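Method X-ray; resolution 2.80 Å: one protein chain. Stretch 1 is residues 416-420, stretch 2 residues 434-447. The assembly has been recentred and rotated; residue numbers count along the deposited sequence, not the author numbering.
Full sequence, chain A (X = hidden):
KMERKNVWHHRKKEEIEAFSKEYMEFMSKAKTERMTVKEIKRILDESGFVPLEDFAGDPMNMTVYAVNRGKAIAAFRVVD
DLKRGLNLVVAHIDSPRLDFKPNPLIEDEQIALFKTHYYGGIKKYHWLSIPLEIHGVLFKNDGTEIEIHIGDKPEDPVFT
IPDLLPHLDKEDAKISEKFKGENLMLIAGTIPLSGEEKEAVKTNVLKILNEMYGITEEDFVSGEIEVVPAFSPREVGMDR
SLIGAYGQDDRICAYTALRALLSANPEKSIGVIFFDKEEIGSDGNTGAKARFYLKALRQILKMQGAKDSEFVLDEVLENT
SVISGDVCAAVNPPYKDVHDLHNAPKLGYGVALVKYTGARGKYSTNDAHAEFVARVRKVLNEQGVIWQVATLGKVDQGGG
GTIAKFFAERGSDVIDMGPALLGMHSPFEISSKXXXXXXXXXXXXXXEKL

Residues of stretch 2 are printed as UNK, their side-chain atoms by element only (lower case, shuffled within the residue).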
# COMPACT_ATOMS: atom_id res chain seq x y z
N ASP A 416 19.76 9.70 40.19
CA ASP A 416 19.50 8.28 39.95
C ASP A 416 20.81 7.51 40.02
O ASP A 416 21.82 7.94 39.47
CB ASP A 416 18.85 8.07 38.58
CG ASP A 416 17.56 8.84 38.43
OD1 ASP A 416 17.59 10.00 37.93
OD2 ASP A 416 16.50 8.29 38.81
N MSE A 417 20.79 6.36 40.70
CA MSE A 417 22.00 5.56 40.84
C MSE A 417 21.65 4.11 41.13
O MSE A 417 20.73 3.81 41.90
CB MSE A 417 22.85 6.14 41.97
CG MSE A 417 24.29 5.71 41.94
SE MSE A 417 25.34 6.85 43.10
CE MSE A 417 25.60 8.32 41.88
N GLY A 418 22.38 3.20 40.50
CA GLY A 418 22.13 1.79 40.68
C GLY A 418 22.88 0.94 39.68
O GLY A 418 23.61 1.47 38.84
N PRO A 419 22.73 -0.39 39.73
CA PRO A 419 23.42 -1.28 38.79
C PRO A 419 22.73 -1.40 37.42
O PRO A 419 21.57 -1.01 37.25
CB PRO A 419 23.45 -2.61 39.55
CG PRO A 419 22.14 -2.60 40.25
CD PRO A 419 22.02 -1.17 40.76
N ALA A 420 23.46 -1.94 36.44
CA ALA A 420 22.94 -2.13 35.09
C ALA A 420 22.42 -3.55 34.91
O ALA A 420 23.05 -4.50 35.37
CB ALA A 420 24.04 -1.85 34.07
N UNK A 434 29.50 -8.42 40.92
CA UNK A 434 30.42 -7.34 41.25
C UNK A 434 29.68 -6.00 41.39
O UNK A 434 29.96 -5.23 42.30
c UNK A 434 31.50 -7.22 40.17
N UNK A 435 28.72 -5.74 40.51
CA UNK A 435 27.97 -4.49 40.59
C UNK A 435 27.06 -4.50 41.81
O UNK A 435 26.93 -3.49 42.51
c UNK A 435 28.03 -3.97 38.09
o UNK A 435 27.61 -4.31 36.97
c UNK A 435 27.15 -4.26 39.31
o UNK A 435 29.12 -3.38 38.25
N UNK A 436 26.43 -5.64 42.06
CA UNK A 436 25.54 -5.78 43.21
C UNK A 436 26.27 -5.26 44.45
O UNK A 436 25.76 -4.41 45.18
c UNK A 436 23.43 -6.57 45.08
c UNK A 436 24.09 -7.73 44.35
c UNK A 436 25.17 -7.26 43.38
c UNK A 436 24.71 -8.70 45.33
N UNK A 437 27.48 -5.78 44.66
CA UNK A 437 28.31 -5.41 45.80
C UNK A 437 28.73 -3.96 45.77
O UNK A 437 28.57 -3.23 46.75
c UNK A 437 32.46 -5.37 48.10
c UNK A 437 31.67 -5.51 46.97
c UNK A 437 30.76 -6.45 49.42
c UNK A 437 30.42 -6.12 47.04
c UNK A 437 29.57 -6.28 45.81
c UNK A 437 32.01 -5.84 49.33
c UNK A 437 29.98 -6.59 48.28
N UNK A 438 29.26 -3.52 44.63
CA UNK A 438 29.72 -2.15 44.53
C UNK A 438 28.61 -1.13 44.76
O UNK A 438 28.87 -0.01 45.20
c UNK A 438 31.23 -0.66 43.16
o UNK A 438 33.10 0.28 44.30
c UNK A 438 32.38 -0.72 44.15
o UNK A 438 32.57 -1.78 44.78
c UNK A 438 30.38 -1.91 43.18
N UNK A 439 27.38 -1.51 44.44
CA UNK A 439 26.25 -0.61 44.65
C UNK A 439 26.13 -0.41 46.15
O UNK A 439 26.02 0.72 46.63
c UNK A 439 24.95 -1.21 44.10
c UNK A 439 23.75 -0.39 44.55
o UNK A 439 25.01 -1.23 42.67
N UNK A 440 26.17 -1.52 46.87
CA UNK A 440 26.11 -1.53 48.33
C UNK A 440 27.20 -0.62 48.92
O UNK A 440 26.98 0.07 49.90
c UNK A 440 26.80 -3.03 50.27
c UNK A 440 27.72 -3.14 52.90
c UNK A 440 26.31 -2.95 48.85
c UNK A 440 28.57 -3.48 51.86
c UNK A 440 26.42 -2.74 52.65
o UNK A 440 28.20 -3.18 54.19
c UNK A 440 28.10 -3.42 50.55
c UNK A 440 25.96 -2.69 51.34
N UNK A 441 28.37 -0.66 48.30
CA UNK A 441 29.48 0.16 48.75
C UNK A 441 29.17 1.63 48.49
O UNK A 441 29.32 2.47 49.37
c UNK A 441 31.91 0.69 48.49
c UNK A 441 30.78 -0.21 48.03
c UNK A 441 31.11 -1.67 48.29
N UNK A 442 28.72 1.93 47.27
CA UNK A 442 28.38 3.29 46.89
C UNK A 442 27.31 3.88 47.81
O UNK A 442 27.46 4.97 48.34
c UNK A 442 27.92 3.33 45.44
N UNK A 443 26.22 3.13 48.00
CA UNK A 443 25.12 3.57 48.85
C UNK A 443 25.53 3.85 50.30
O UNK A 443 25.05 4.80 50.91
c UNK A 443 23.36 3.44 46.58
c UNK A 443 23.18 2.50 47.59
c UNK A 443 24.00 2.53 48.85
c UNK A 443 21.44 1.47 46.24
c UNK A 443 22.21 1.51 47.40
c UNK A 443 22.60 3.41 45.41
o UNK A 443 20.87 2.36 44.11
c UNK A 443 21.64 2.42 45.25
N UNK A 444 26.39 3.00 50.84
CA UNK A 444 26.85 3.13 52.22
C UNK A 444 27.73 4.34 52.41
O UNK A 444 27.54 5.13 53.34
n UNK A 444 31.07 0.19 57.36
n UNK A 444 29.75 0.89 55.62
c UNK A 444 30.41 -0.08 56.25
n UNK A 444 30.39 -1.31 55.76
c UNK A 444 27.61 1.88 52.65
c UNK A 444 28.24 1.98 54.02
c UNK A 444 28.99 0.71 54.39
N UNK A 445 28.72 4.49 51.53
CA UNK A 445 29.63 5.61 51.62
C UNK A 445 28.97 6.93 51.22
O UNK A 445 29.50 8.00 51.49
o UNK A 445 30.50 4.97 49.44
c UNK A 445 30.87 5.34 50.76
N UNK A 446 27.81 6.86 50.58
CA UNK A 446 27.12 8.08 50.19
C UNK A 446 26.26 8.57 51.35
O UNK A 446 26.05 9.77 51.51
c UNK A 446 27.43 9.43 47.42
c UNK A 446 25.95 7.63 46.51
c UNK A 446 26.93 8.00 47.61
c UNK A 446 26.24 7.85 48.96
N UNK A 447 25.75 7.63 52.15
CA UNK A 447 24.94 7.99 53.30
C UNK A 447 25.87 8.55 54.37
O UNK A 447 25.51 9.46 55.12
c UNK A 447 23.33 6.06 52.88
se UNK A 447 22.63 4.41 53.63
c UNK A 447 24.22 6.77 53.87
c UNK A 447 20.74 4.83 53.57

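Position 434 carries a single side-chain carbon, out of reach of stretch 1, and is Ala 434. At 435 there are two carbons, the second bearing two oxygens; its CB packs 4.1 Å from Pro 419 CB. This is Asp 435, whose carboxylate oxygens are both hydrogen-bonded elsewhere in the structure. Position 436 has four carbons forked at the second, with its CA-to-CB bond pointing away from stretch 1; it is Leu 436. Position 437 has one carbon followed by a six-carbon ring without oxygen, out of reach of stretch 1, and is Phe 437. At 438, three carbons end in two oxygens and stay out of reach of stretch 1; this is Glu 438.

At 439 the first side-chain carbon bears one oxygen and one carbon, and the oxygen lies 3.5 Å from Pro 419 CD. The residue is Thr 439; its OG1 donates to Asp 435 O at 3.0 Å, one turn back, so the hydroxyl is satisfied within the helix while resting against the proline ring. Position 440 has one carbon, then a six-carbon ring bearing one oxygen, remote from the strand; it is Tyr 440. At 441, three carbons branched at the first, also out of reach, give Val 441. The lone carbon at 442 points toward stretch 1 without touching it: Ala 442.

Position 443 again has one carbon, then a six-carbon ring bearing one oxygen, and here that oxygen approaches Met 417 O to 2.6 Å. This is Tyr 443. Its CA-to-CB bond points sideways, but the length of the ring brings OH to the strand, where it donates a hydrogen bond to Met 417 O near the ring plane. At 444, three carbons, a nitrogen and a carbon carrying two more nitrogens form an extended chain that does not touch stretch 1; this is Arg 444. Position 445 has one carbon and one oxygen, out of reach of stretch 1; it is Ser 445, whose OG donates to Val 441 O at 2.8 Å. Position 446 has four carbons forked at the second, one terminal carbon meeting Met 417 SE at 3.6 Å; it is Leu 446, and that carbon is CD1. The unbranched chain of two carbons, selenium and a carbon at 447 is selenomethionine, Met 447, out of reach.

The helix runs at 134° to the strand, and contacts from Asp 435, Thr 439, Tyr 443 and Leu 446 follow its turns along one side. The first two meet Pro 419; the last two meet selenomethionine Met 417. Between these contacts, Gly 418 CA lies 3.7 Å from Tyr 443 OH, and the tyrosine hydrogen bond supplies the single polar link, tying a side chain of the helix to the strand backbone.

Stretch 2, residues 434-447: ADLFETYVAYRSLM
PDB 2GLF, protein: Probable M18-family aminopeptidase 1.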